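Local coordinates for aldehyde dehydrogenase family protein (PDB 5IUV) that probably oxidises indole-3-acetaldehyde to the auxin indole-3-acetic acid with NAD+ as the electron acceptor, as a member of the aldehyde dehydrogenase family, at residues M109-S114 with W167-M172; G244-A249 with L266-K271; Q298-T303 with E401-V406. One frame throughout, in Å; residues are numbered along the deposited sequence.

Interaction 1: M109-S114 with W167-M172. With NAD (nicotinamide-adenine-dinucleotide), chain C.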
loop_
_atom_site.group_PDB
_atom_site.type_symbol
_atom_site.label_atom_id
_atom_site.label_comp_id
_atom_site.label_asym_id
_atom_site.label_seq_id
_atom_site.Cartn_x
_atom_site.Cartn_y
_atom_site.Cartn_z
ATOM N N MET A 109 -6.250 22.607 -34.020
ATOM C CA MET A 109 -7.596 22.596 -33.455
ATOM C C MET A 109 -8.027 23.909 -32.795
ATOM O O MET A 109 -9.104 23.981 -32.208
ATOM C CB MET A 109 -7.729 21.427 -32.465
ATOM C CG MET A 109 -6.608 21.314 -31.435
ATOM S SD MET A 109 -6.716 22.578 -30.160
ATOM C CE MET A 109 -8.349 22.253 -29.485
ATOM N N GLY A 110 -7.187 24.936 -32.881
ATOM C CA GLY A 110 -7.639 26.291 -32.619
ATOM C C GLY A 110 -7.494 26.899 -31.236
ATOM O O GLY A 110 -7.929 28.026 -31.032
ATOM N N LYS A 111 -6.893 26.193 -30.282
ATOM C CA LYS A 111 -6.781 26.761 -28.936
ATOM C C LYS A 111 -5.686 27.840 -28.907
ATOM O O LYS A 111 -4.781 27.825 -29.738
ATOM C CB LYS A 111 -6.514 25.661 -27.897
ATOM C CG LYS A 111 -5.099 25.132 -27.869
ATOM C CD LYS A 111 -4.908 24.206 -26.676
ATOM C CE LYS A 111 -5.905 23.057 -26.713
ATOM N NZ LYS A 111 -5.997 22.369 -25.409
ATOM N N PRO A 112 -5.786 28.801 -27.971
ATOM C CA PRO A 112 -4.816 29.904 -27.927
ATOM C C PRO A 112 -3.385 29.412 -27.748
ATOM O O PRO A 112 -3.159 28.463 -27.000
ATOM C CB PRO A 112 -5.270 30.720 -26.710
ATOM C CG PRO A 112 -6.723 30.394 -26.555
ATOM C CD PRO A 112 -6.820 28.942 -26.929
ATOM N N ILE A 113 -2.442 30.048 -28.436
ATOM C CA ILE A 113 -1.045 29.628 -28.414
ATOM C C ILE A 113 -0.467 29.669 -26.996
ATOM O O ILE A 113 0.353 28.826 -26.628
ATOM C CB ILE A 113 -0.175 30.503 -29.371
ATOM C CG1 ILE A 113 1.241 29.935 -29.484
ATOM C CG2 ILE A 113 -0.159 31.973 -28.937
ATOM C CD1 ILE A 113 1.280 28.531 -30.078
ATOM N N SER A 114 -0.920 30.629 -26.192
ATOM C CA SER A 114 -0.447 30.744 -24.819
ATOM C C SER A 114 -0.933 29.569 -23.976
ATOM O O SER A 114 -0.235 29.133 -23.061
ATOM C CB SER A 114 -0.889 32.069 -24.200
ATOM O OG SER A 114 -0.095 33.135 -24.695
ATOM N N TRP A 167 -9.870 15.464 -29.695
ATOM C CA TRP A 167 -9.207 16.625 -30.283
ATOM C C TRP A 167 -9.074 17.832 -29.352
ATOM O O TRP A 167 -8.432 18.812 -29.720
ATOM C CB TRP A 167 -9.955 17.051 -31.553
ATOM C CG TRP A 167 -11.432 17.242 -31.330
ATOM C CD1 TRP A 167 -12.426 16.354 -31.624
ATOM C CD2 TRP A 167 -12.074 18.382 -30.743
ATOM N NE1 TRP A 167 -13.648 16.876 -31.272
ATOM C CE2 TRP A 167 -13.460 18.117 -30.723
ATOM C CE3 TRP A 167 -11.614 19.600 -30.235
ATOM C CZ2 TRP A 167 -14.387 19.022 -30.216
ATOM C CZ3 TRP A 167 -12.536 20.496 -29.723
ATOM C CH2 TRP A 167 -13.908 20.206 -29.725
ATOM N N ASN A 168 -9.665 17.788 -28.155
ATOM C CA ASN A 168 -9.721 19.010 -27.350
ATOM C C ASN A 168 -8.424 19.278 -26.583
ATOM O O ASN A 168 -8.064 20.435 -26.362
ATOM C CB ASN A 168 -10.912 18.983 -26.391
ATOM C CG ASN A 168 -10.795 17.905 -25.334
ATOM O OD1 ASN A 168 -10.330 16.795 -25.604
ATOM N ND2 ASN A 168 -11.223 18.226 -24.117
ATOM N N PHE A 169 -7.736 18.213 -26.181
ATOM C CA PHE A 169 -6.367 18.307 -25.673
ATOM C C PHE A 169 -5.525 17.216 -26.332
ATOM O O PHE A 169 -5.169 16.239 -25.673
ATOM C CB PHE A 169 -6.304 18.143 -24.150
ATOM C CG PHE A 169 -7.006 19.218 -23.374
ATOM C CD1 PHE A 169 -6.343 20.379 -23.015
ATOM C CD2 PHE A 169 -8.317 19.046 -22.955
ATOM C CE1 PHE A 169 -6.988 21.368 -22.284
ATOM C CE2 PHE A 169 -8.962 20.025 -22.218
ATOM C CZ PHE A 169 -8.296 21.186 -21.881
ATOM N N PRO A 170 -5.200 17.379 -27.626
ATOM C CA PRO A 170 -4.638 16.281 -28.429
ATOM C C PRO A 170 -3.374 15.669 -27.833
ATOM O O PRO A 170 -3.323 14.457 -27.601
ATOM C CB PRO A 170 -4.321 16.951 -29.777
ATOM C CG PRO A 170 -5.213 18.136 -29.833
ATOM C CD PRO A 170 -5.353 18.618 -28.413
ATOM N N LEU A 171 -2.363 16.492 -27.579
ATOM C CA LEU A 171 -1.112 15.954 -27.049
ATOM C C LEU A 171 -1.255 15.520 -25.593
ATOM O O LEU A 171 -0.773 14.450 -25.208
ATOM C CB LEU A 171 0.023 16.973 -27.184
ATOM C CG LEU A 171 1.372 16.488 -26.634
ATOM C CD1 LEU A 171 1.813 15.219 -27.346
ATOM C CD2 LEU A 171 2.437 17.558 -26.774
ATOM N N MET A 172 -1.913 16.338 -24.778
ATOM C CA MET A 172 -2.006 16.024 -23.361
ATOM C C MET A 172 -2.776 14.728 -23.112
ATOM O O MET A 172 -2.333 13.903 -22.319
ATOM C CB MET A 172 -2.653 17.163 -22.576
ATOM C CG MET A 172 -2.455 16.997 -21.076
ATOM S SD MET A 172 -3.307 18.210 -20.049
ATOM C CE MET A 172 -3.045 19.711 -20.972
HETATM P PA NAD C . -15.655 11.135 -30.307
HETATM O O1A NAD C . -16.374 10.182 -29.430
HETATM O O2A NAD C . -16.439 11.564 -31.530
HETATM O O5B NAD C . -14.275 10.520 -30.764
HETATM C C5B NAD C . -13.116 10.345 -29.923
HETATM C C4B NAD C . -12.128 9.511 -30.700
HETATM O O4B NAD C . -12.762 8.273 -31.089
HETATM C C3B NAD C . -11.551 10.111 -31.986
HETATM O O3B NAD C . -10.189 9.734 -32.155
HETATM C C2B NAD C . -12.427 9.486 -33.075
HETATM O O2B NAD C . -11.771 9.440 -34.338
HETATM C C1B NAD C . -12.661 8.098 -32.486
HETATM N N9A NAD C . -13.844 7.378 -32.948
HETATM C C8A NAD C . -15.001 7.904 -33.461
HETATM N N7A NAD C . -15.858 7.006 -33.883
HETATM C C5A NAD C . -15.229 5.796 -33.605
HETATM C C6A NAD C . -15.639 4.457 -33.765
HETATM N N6A NAD C . -16.793 4.091 -34.333
HETATM N N1A NAD C . -14.795 3.489 -33.333
HETATM C C2A NAD C . -13.621 3.846 -32.803
HETATM N N3A NAD C . -13.122 5.072 -32.615
HETATM C C4A NAD C . -13.988 6.014 -33.031
HETATM O O3 NAD C . -15.285 12.448 -29.461
HETATM P PN NAD C . -14.581 13.844 -29.823
HETATM O O1N NAD C . -15.594 14.652 -30.541
HETATM O O2N NAD C . -13.281 13.571 -30.480
HETATM O O5D NAD C . -14.243 14.449 -28.383
HETATM C C5D NAD C . -15.228 15.145 -27.589
HETATM C C4D NAD C . -15.684 14.219 -26.488
HETATM O O4D NAD C . -14.547 13.839 -25.679
HETATM C C3D NAD C . -16.681 14.823 -25.507
HETATM O O3D NAD C . -17.746 13.908 -25.273
HETATM C C2D NAD C . -15.813 15.040 -24.262
HETATM O O2D NAD C . -16.491 15.014 -23.010
HETATM C C1D NAD C . -14.845 13.837 -24.325
HETATM N N1N NAD C . -13.587 14.117 -23.511
HETATM C C2N NAD C . -13.441 13.332 -22.341
HETATM C C3N NAD C . -12.301 13.468 -21.563
HETATM C C7N NAD C . -12.112 12.720 -20.267
HETATM O O7N NAD C . -13.071 12.095 -19.767
HETATM N N7N NAD C . -10.962 12.847 -19.652
HETATM C C4N NAD C . -11.332 14.396 -21.948
HETATM C C5N NAD C . -11.513 15.179 -23.083
HETATM C C6N NAD C . -12.651 15.019 -23.858
#

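Interaction 2: G244-A249 with L266-K271. With NAD (nicotinamide-adenine-dinucleotide), chain C.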
loop_
_atom_site.group_PDB
_atom_site.type_symbol
_atom_site.label_atom_id
_atom_site.label_comp_id
_atom_site.label_asym_id
_atom_site.label_seq_id
_atom_site.Cartn_x
_atom_site.Cartn_y
_atom_site.Cartn_z
ATOM N N GLY A 244 -13.348 10.297 -25.253
ATOM C CA GLY A 244 -14.229 10.846 -26.261
ATOM C C GLY A 244 -15.661 10.915 -25.775
ATOM O O GLY A 244 -15.911 11.032 -24.576
ATOM N N SER A 245 -16.603 10.862 -26.710
ATOM C CA SER A 245 -18.012 10.947 -26.378
ATOM C C SER A 245 -18.519 9.661 -25.733
ATOM O O SER A 245 -17.948 8.581 -25.908
ATOM C CB SER A 245 -18.848 11.263 -27.626
ATOM O OG SER A 245 -18.886 10.171 -28.531
ATOM N N THR A 246 -19.599 9.795 -24.978
ATOM C CA THR A 246 -20.237 8.653 -24.350
ATOM C C THR A 246 -20.791 7.699 -25.402
ATOM O O THR A 246 -20.715 6.485 -25.248
ATOM C CB THR A 246 -21.359 9.106 -23.398
ATOM O OG1 THR A 246 -20.777 9.805 -22.286
ATOM C CG2 THR A 246 -22.144 7.905 -22.879
ATOM N N LYS A 247 -21.334 8.250 -26.482
ATOM C CA LYS A 247 -21.896 7.430 -27.552
ATOM C C LYS A 247 -20.885 6.457 -28.171
ATOM O O LYS A 247 -21.181 5.271 -28.359
ATOM C CB LYS A 247 -22.476 8.321 -28.647
ATOM C CG LYS A 247 -23.045 7.551 -29.823
ATOM C CD LYS A 247 -23.244 8.459 -31.026
ATOM C CE LYS A 247 -23.922 7.726 -32.169
ATOM N NZ LYS A 247 -25.315 7.350 -31.811
ATOM N N ILE A 248 -19.702 6.960 -28.505
ATOM C CA ILE A 248 -18.661 6.117 -29.083
ATOM C C ILE A 248 -18.066 5.192 -28.023
ATOM O O ILE A 248 -17.722 4.047 -28.309
ATOM C CB ILE A 248 -17.536 6.959 -29.724
ATOM C CG1 ILE A 248 -18.096 7.812 -30.865
ATOM C CG2 ILE A 248 -16.416 6.060 -30.247
ATOM C CD1 ILE A 248 -18.733 6.994 -31.972
ATOM N N ALA A 249 -17.958 5.688 -26.797
ATOM C CA ALA A 249 -17.459 4.875 -25.694
ATOM C C ALA A 249 -18.273 3.592 -25.539
ATOM O O ALA A 249 -17.705 2.510 -25.413
ATOM C CB ALA A 249 -17.464 5.681 -24.389
ATOM N N LEU A 266 -12.745 3.574 -20.423
ATOM C CA LEU A 266 -13.397 4.713 -21.061
ATOM C C LEU A 266 -13.333 5.986 -20.229
ATOM O O LEU A 266 -13.558 5.963 -19.019
ATOM C CB LEU A 266 -14.868 4.380 -21.343
ATOM C CG LEU A 266 -15.112 3.053 -22.066
ATOM C CD1 LEU A 266 -16.574 2.618 -21.973
ATOM C CD2 LEU A 266 -14.667 3.179 -23.513
ATOM N N GLU A 267 -13.043 7.096 -20.899
ATOM C CA GLU A 267 -13.174 8.424 -20.319
ATOM C C GLU A 267 -14.100 9.204 -21.240
ATOM O O GLU A 267 -13.729 9.513 -22.365
ATOM C CB GLU A 267 -11.814 9.114 -20.192
ATOM C CG GLU A 267 -10.802 8.363 -19.333
ATOM C CD GLU A 267 -10.653 8.972 -17.946
ATOM O OE1 GLU A 267 -11.206 10.072 -17.723
ATOM O OE2 GLU A 267 -9.980 8.360 -17.088
ATOM N N ALA A 268 -15.308 9.507 -20.778
ATOM C CA ALA A 268 -16.335 10.007 -21.676
ATOM C C ALA A 268 -16.828 11.389 -21.270
ATOM O O ALA A 268 -16.101 12.159 -20.651
ATOM C CB ALA A 268 -17.495 9.026 -21.747
ATOM N N GLY A 269 -18.065 11.702 -21.628
ATOM C CA GLY A 269 -18.580 13.044 -21.431
ATOM C C GLY A 269 -18.771 13.455 -19.984
ATOM O O GLY A 269 -18.576 12.665 -19.056
ATOM N N GLY A 270 -19.156 14.711 -19.795
ATOM C CA GLY A 270 -19.470 15.217 -18.474
ATOM C C GLY A 270 -20.519 16.308 -18.545
ATOM O O GLY A 270 -20.736 16.908 -19.593
ATOM N N LYS A 271 -21.186 16.549 -17.422
ATOM C CA LYS A 271 -22.041 17.721 -17.267
ATOM C C LYS A 271 -21.869 18.196 -15.832
ATOM O O LYS A 271 -22.783 18.105 -15.017
ATOM C CB LYS A 271 -23.505 17.403 -17.571
ATOM C CG LYS A 271 -24.384 18.643 -17.757
ATOM C CD LYS A 271 -24.162 19.302 -19.123
ATOM C CE LYS A 271 -24.864 20.660 -19.208
ATOM N NZ LYS A 271 -24.607 21.370 -20.501
HETATM P PA NAD C . -15.655 11.135 -30.307
HETATM O O1A NAD C . -16.374 10.182 -29.430
HETATM O O2A NAD C . -16.439 11.564 -31.530
HETATM O O5B NAD C . -14.275 10.520 -30.764
HETATM C C5B NAD C . -13.116 10.345 -29.923
HETATM C C4B NAD C . -12.128 9.511 -30.700
HETATM O O4B NAD C . -12.762 8.273 -31.089
HETATM C C3B NAD C . -11.551 10.111 -31.986
HETATM O O3B NAD C . -10.189 9.734 -32.155
HETATM C C2B NAD C . -12.427 9.486 -33.075
HETATM O O2B NAD C . -11.771 9.440 -34.338
HETATM C C1B NAD C . -12.661 8.098 -32.486
HETATM N N9A NAD C . -13.844 7.378 -32.948
HETATM C C8A NAD C . -15.001 7.904 -33.461
HETATM N N7A NAD C . -15.858 7.006 -33.883
HETATM C C5A NAD C . -15.229 5.796 -33.605
HETATM C C6A NAD C . -15.639 4.457 -33.765
HETATM N N6A NAD C . -16.793 4.091 -34.333
HETATM N N1A NAD C . -14.795 3.489 -33.333
HETATM C C2A NAD C . -13.621 3.846 -32.803
HETATM N N3A NAD C . -13.122 5.072 -32.615
HETATM C C4A NAD C . -13.988 6.014 -33.031
HETATM O O3 NAD C . -15.285 12.448 -29.461
HETATM P PN NAD C . -14.581 13.844 -29.823
HETATM O O1N NAD C . -15.594 14.652 -30.541
HETATM O O2N NAD C . -13.281 13.571 -30.480
HETATM O O5D NAD C . -14.243 14.449 -28.383
HETATM C C5D NAD C . -15.228 15.145 -27.589
HETATM C C4D NAD C . -15.684 14.219 -26.488
HETATM O O4D NAD C . -14.547 13.839 -25.679
HETATM C C3D NAD C . -16.681 14.823 -25.507
HETATM O O3D NAD C . -17.746 13.908 -25.273
HETATM C C2D NAD C . -15.813 15.040 -24.262
HETATM O O2D NAD C . -16.491 15.014 -23.010
HETATM C C1D NAD C . -14.845 13.837 -24.325
HETATM N N1N NAD C . -13.587 14.117 -23.511
HETATM C C2N NAD C . -13.441 13.332 -22.341
HETATM C C3N NAD C . -12.301 13.468 -21.563
HETATM C C7N NAD C . -12.112 12.720 -20.267
HETATM O O7N NAD C . -13.071 12.095 -19.767
HETATM N N7N NAD C . -10.962 12.847 -19.652
HETATM C C4N NAD C . -11.332 14.396 -21.948
HETATM C C5N NAD C . -11.513 15.179 -23.083
HETATM C C6N NAD C . -12.651 15.019 -23.858
#

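Interaction 3: Q298-T303 with E401-V406. With NAD (nicotinamide-adenine-dinucleotide), chain C.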
loop_
_atom_site.group_PDB
_atom_site.type_symbol
_atom_site.label_atom_id
_atom_site.label_comp_id
_atom_site.label_asym_id
_atom_site.label_seq_id
_atom_site.Cartn_x
_atom_site.Cartn_y
_atom_site.Cartn_z
ATOM N N GLN A 298 -12.363 27.259 -24.773
ATOM C CA GLN A 298 -13.607 27.405 -25.532
ATOM C C GLN A 298 -14.740 26.533 -24.990
ATOM O O GLN A 298 -15.698 26.239 -25.705
ATOM C CB GLN A 298 -13.371 27.080 -27.016
ATOM C CG GLN A 298 -12.314 27.955 -27.701
ATOM C CD GLN A 298 -10.882 27.550 -27.353
ATOM O OE1 GLN A 298 -10.071 28.384 -26.946
ATOM N NE2 GLN A 298 -10.572 26.264 -27.511
ATOM N N GLY A 299 -14.629 26.119 -23.730
ATOM C CA GLY A 299 -15.632 25.256 -23.130
ATOM C C GLY A 299 -15.532 23.828 -23.635
ATOM O O GLY A 299 -16.383 22.985 -23.337
ATOM N N GLU A 300 -14.480 23.558 -24.403
ATOM C CA GLU A 300 -14.260 22.236 -24.967
ATOM C C GLU A 300 -13.442 21.425 -23.981
ATOM O O GLU A 300 -12.309 21.028 -24.257
ATOM C CB GLU A 300 -13.566 22.339 -26.331
ATOM C CG GLU A 300 -14.365 23.173 -27.331
ATOM C CD GLU A 300 -13.578 23.540 -28.579
ATOM O OE1 GLU A 300 -12.370 23.844 -28.458
ATOM O OE2 GLU A 300 -14.175 23.533 -29.679
ATOM N N VAL A 301 -14.030 21.219 -22.808
ATOM C CA VAL A 301 -13.383 20.538 -21.701
ATOM C C VAL A 301 -14.386 19.560 -21.106
ATOM O O VAL A 301 -15.537 19.922 -20.846
ATOM C CB VAL A 301 -12.895 21.536 -20.620
ATOM C CG1 VAL A 301 -12.206 20.807 -19.470
ATOM C CG2 VAL A 301 -11.963 22.586 -21.230
ATOM N N CYS A 302 -13.959 18.317 -20.912
ATOM C CA CYS A 302 -14.839 17.291 -20.373
ATOM C C CYS A 302 -15.400 17.682 -19.010
ATOM O O CYS A 302 -16.583 17.456 -18.715
ATOM C CB CYS A 302 -14.094 15.972 -20.268
ATOM S SG CYS A 302 -12.604 16.019 -19.226
ATOM N N THR A 303 -14.549 18.284 -18.186
ATOM C CA THR A 303 -14.957 18.742 -16.863
ATOM C C THR A 303 -15.365 20.209 -16.803
ATOM O O THR A 303 -15.294 20.816 -15.737
ATOM C CB THR A 303 -13.838 18.535 -15.844
ATOM O OG1 THR A 303 -12.638 19.151 -16.327
ATOM C CG2 THR A 303 -13.593 17.064 -15.645
ATOM N N GLU A 401 -24.471 17.408 -22.865
ATOM C CA GLU A 401 -23.155 18.024 -22.986
ATOM C C GLU A 401 -23.085 18.864 -24.253
ATOM O O GLU A 401 -23.347 18.367 -25.351
ATOM C CB GLU A 401 -22.048 16.968 -23.008
ATOM C CG GLU A 401 -20.650 17.572 -23.045
ATOM C CD GLU A 401 -19.547 16.526 -22.990
ATOM O OE1 GLU A 401 -19.680 15.481 -23.662
ATOM O OE2 GLU A 401 -18.550 16.753 -22.274
ATOM N N ILE A 402 -22.721 20.134 -24.105
ATOM C CA ILE A 402 -22.697 21.049 -25.242
ATOM C C ILE A 402 -21.300 21.142 -25.855
ATOM O O ILE A 402 -21.151 21.224 -27.077
ATOM C CB ILE A 402 -23.183 22.447 -24.825
ATOM C CG1 ILE A 402 -24.618 22.359 -24.294
ATOM C CG2 ILE A 402 -23.095 23.423 -25.996
ATOM C CD1 ILE A 402 -25.075 23.589 -23.518
ATOM N N PHE A 403 -20.286 21.112 -24.997
ATOM C CA PHE A 403 -18.886 21.200 -25.417
ATOM C C PHE A 403 -18.616 22.497 -26.173
ATOM O O PHE A 403 -17.933 22.512 -27.199
ATOM C CB PHE A 403 -18.488 19.992 -26.268
ATOM C CG PHE A 403 -17.130 19.443 -25.927
ATOM C CD1 PHE A 403 -16.826 19.088 -24.627
ATOM C CD2 PHE A 403 -16.164 19.282 -26.907
ATOM C CE1 PHE A 403 -15.578 18.587 -24.306
ATOM C CE2 PHE A 403 -14.921 18.775 -26.598
ATOM C CZ PHE A 403 -14.622 18.427 -25.294
ATOM N N GLY A 404 -19.172 23.580 -25.648
ATOM C CA GLY A 404 -18.855 24.923 -26.085
ATOM C C GLY A 404 -18.900 25.784 -24.839
ATOM O O GLY A 404 -19.193 25.278 -23.754
ATOM N N PRO A 405 -18.619 27.085 -24.976
ATOM C CA PRO A 405 -18.601 27.939 -23.781
ATOM C C PRO A 405 -20.000 28.399 -23.382
ATOM O O PRO A 405 -20.269 29.603 -23.359
ATOM C CB PRO A 405 -17.734 29.119 -24.216
ATOM C CG PRO A 405 -17.998 29.235 -25.695
ATOM C CD PRO A 405 -18.284 27.833 -26.203
ATOM N N VAL A 406 -20.877 27.446 -23.076
ATOM C CA VAL A 406 -22.269 27.735 -22.748
ATOM C C VAL A 406 -22.596 27.318 -21.314
ATOM O O VAL A 406 -22.568 26.131 -20.989
ATOM C CB VAL A 406 -23.229 27.018 -23.712
ATOM C CG1 VAL A 406 -24.676 27.337 -23.365
ATOM C CG2 VAL A 406 -22.927 27.417 -25.157
HETATM P PA NAD C . -15.655 11.135 -30.307
HETATM O O1A NAD C . -16.374 10.182 -29.430
HETATM O O2A NAD C . -16.439 11.564 -31.530
HETATM O O5B NAD C . -14.275 10.520 -30.764
HETATM C C5B NAD C . -13.116 10.345 -29.923
HETATM C C4B NAD C . -12.128 9.511 -30.700
HETATM O O4B NAD C . -12.762 8.273 -31.089
HETATM C C3B NAD C . -11.551 10.111 -31.986
HETATM O O3B NAD C . -10.189 9.734 -32.155
HETATM C C2B NAD C . -12.427 9.486 -33.075
HETATM O O2B NAD C . -11.771 9.440 -34.338
HETATM C C1B NAD C . -12.661 8.098 -32.486
HETATM N N9A NAD C . -13.844 7.378 -32.948
HETATM C C8A NAD C . -15.001 7.904 -33.461
HETATM N N7A NAD C . -15.858 7.006 -33.883
HETATM C C5A NAD C . -15.229 5.796 -33.605
HETATM C C6A NAD C . -15.639 4.457 -33.765
HETATM N N6A NAD C . -16.793 4.091 -34.333
HETATM N N1A NAD C . -14.795 3.489 -33.333
HETATM C C2A NAD C . -13.621 3.846 -32.803
HETATM N N3A NAD C . -13.122 5.072 -32.615
HETATM C C4A NAD C . -13.988 6.014 -33.031
HETATM O O3 NAD C . -15.285 12.448 -29.461
HETATM P PN NAD C . -14.581 13.844 -29.823
HETATM O O1N NAD C . -15.594 14.652 -30.541
HETATM O O2N NAD C . -13.281 13.571 -30.480
HETATM O O5D NAD C . -14.243 14.449 -28.383
HETATM C C5D NAD C . -15.228 15.145 -27.589
HETATM C C4D NAD C . -15.684 14.219 -26.488
HETATM O O4D NAD C . -14.547 13.839 -25.679
HETATM C C3D NAD C . -16.681 14.823 -25.507
HETATM O O3D NAD C . -17.746 13.908 -25.273
HETATM C C2D NAD C . -15.813 15.040 -24.262
HETATM O O2D NAD C . -16.491 15.014 -23.010
HETATM C C1D NAD C . -14.845 13.837 -24.325
HETATM N N1N NAD C . -13.587 14.117 -23.511
HETATM C C2N NAD C . -13.441 13.332 -22.341
HETATM C C3N NAD C . -12.301 13.468 -21.563
HETATM C C7N NAD C . -12.112 12.720 -20.267
HETATM O O7N NAD C . -13.071 12.095 -19.767
HETATM N N7N NAD C . -10.962 12.847 -19.652
HETATM C C4N NAD C . -11.332 14.396 -21.948
HETATM C C5N NAD C . -11.513 15.179 -23.083
HETATM C C6N NAD C . -12.651 15.019 -23.858
HETATM O O HOH W 1 -18.074 19.476 -21.247
#

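Interaction 1: M109-S114 with W167-M172
Lys111 and Asn168 make the polar link between 109-114 and 167-172: the ammonium NZ of Lys111 donates to the backbone O of Asn168 at 3.0 Å. The donor lies in the carbonyl plane, with a C=O...N angle of 150°. A bend at chi3 (57°) in an otherwise drawn-out chain carries NZ to this oxygen. The same nitrogen forms a salt bridge with Asp120, so NZ has two acceptors, a carboxylate and a carbonyl; Asn168 O, for its part, also accepts from Asn297 ND2.

The Phe169 ring adds a second kind of contact. Lys111 crosses that side chain at about a right angle, and NZ comes within 3.1 Å of Phe169 CD1, approaching the ring obliquely.

Apolar packing falls to Met109, whose chain curls through bends at chi2 and chi3. Its CG rests 3.8 Å from CG of Pro170, while the methyl CE reaches the rim of the Trp167 indole, near the ring plane, at 4.3 Å from CE3. CE also sits 3.5 Å from Trp167 O, a buried carbonyl that has no polar partner in the model.

Cofactor contacts lie on the far side of 167-172. Trp167 NE1 gives a weak hydrogen bond to NAD O1N on the pyrophosphate, and Asn168 OD1 lies 3.2 Å from C5N of the nicotinamide ring. Asn168 is also an indole-3-acetate-binding residue, and its ND2 hydrogen-bonds to Glu300 O.

In the fold, the contact joins the turn between helices 98-109 and 113-134 to the start of helix 170-183, just beyond strand 149-164. Phe169 is the N-cap residue of that helix; Leu171 packs against Ile121 of helix 113-134 and Ile203 of helix 198-210.

Interaction 2: G244-A249 with L266-K271
Thr246 turns OG1 beside its own backbone N (chi1 -67°), facing Ala268 and Gly269, whereas Ser245, at chi1 70°, sets OG between its backbone N and carbonyl carbon, where it meets the cofactor. Thr246 OG1 thus lies 3.4 Å from Ala268 CB and accepts a weak hydrogen bond from Gly269 N; its stronger partner is Gln472 O. The firmer backbone link runs from Gly244 N to Glu267 O, 3.0 Å long and nearly straight at the hydrogen (159°). Beside it, Ala268 CA makes a CA-H...O contact of 3.1 Å with Gly244 O. Farther along the helix, Ala249 CB packs against both methyls of Leu266, the nearer being CD2 at 3.9 Å, and Met261 of a second subunit covers this patch.

Ser245 N and OG both donate to NAD O1A, OG at 2.7 Å, so two bonds grip one phosphate oxygen. OG also caps the helix weakly through Ile248 N. Glu267, the predicted active-site glutamate, accepts a weak bond from the carboxamide N7N.

The contact joins the helix and second strand of a beta-alpha-beta unit (strand 239-243, helix 246-258, strand 263-267) in a Rossmann-type nucleotide-binding domain, with the helix N-terminus directed at the pyrophosphate.

Interaction 3: Q298-T303 with E401-V406
Phe403 presents one ring face to CA of Glu300, 3.7 Å from the ring centroid and only 6° off the normal, a clear CH-pi contact. Over the opposite face lies C3D of the nicotinamide ribose, so backbone and cofactor lie on opposite faces, the cofactor only toward the rim. Cys302 N and a water sit at its edge. Both segments are loops of the aldehyde dehydrogenase active site: 298-303 carries Cys302, which matches the nucleophilic cysteine of this family, and 401-406 carries the ribose-binding Glu401.

Backbone shape allows the close approach. Glu300 and Pro405 each centre an inverse gamma turn, and Gly299 has positive phi and comes to 4.1 Å from Pro405, CA to CA; a CB there would clash with Gly404 O. Gln298 O packs on Pro405 CD. Gln298 NE2 steadies the first loop by donating to Glu300 OE1 from above the carboxylate plane, while Gln298 OE1 accepts from Gly342 N.

Glu401 is extended, with CG anti to its backbone N (chi1 -176°), which brings the carboxylate to the ribose: OE1 accepts from NAD O3D at 3.0 Å and OE2 from NAD O2D at 2.8 Å. A water within hydrogen-bonding reach of Val301 O (2.6 Å) and Glu401 OE2 (2.9 Å) lies between the loops. Cys302 SG, meanwhile, stands 3.4 Å from C4N of the nicotinamide ring.

How the interactions relate
All three contacts touch the same NAD: interaction 1 meets the pyrophosphate and nicotinamide C5N, interaction 2 the adenine, pyrophosphate, nicotinamide ribose and carboxamide, and interaction 3 the nicotinamide ribose and ring. Interactions 1 and 2 do not touch; their centres are 18 Å apart and their nearest atoms about 7 Å. Interaction 3, with its centre 13 Å from each, touches both. Toward interaction 1, the Asn168 ND2 to Glu300 O bond spans 3.0 Å, and Trp167 CH2 lies 3.6 Å from Phe403 CE2. Toward interaction 2, a weak hydrogen bond of 3.3 Å runs from Gly270 N to Glu401 OE2. Asn168, Glu267 and Cys302, one from each contact, all lie close to the nicotinamide or its carboxamide.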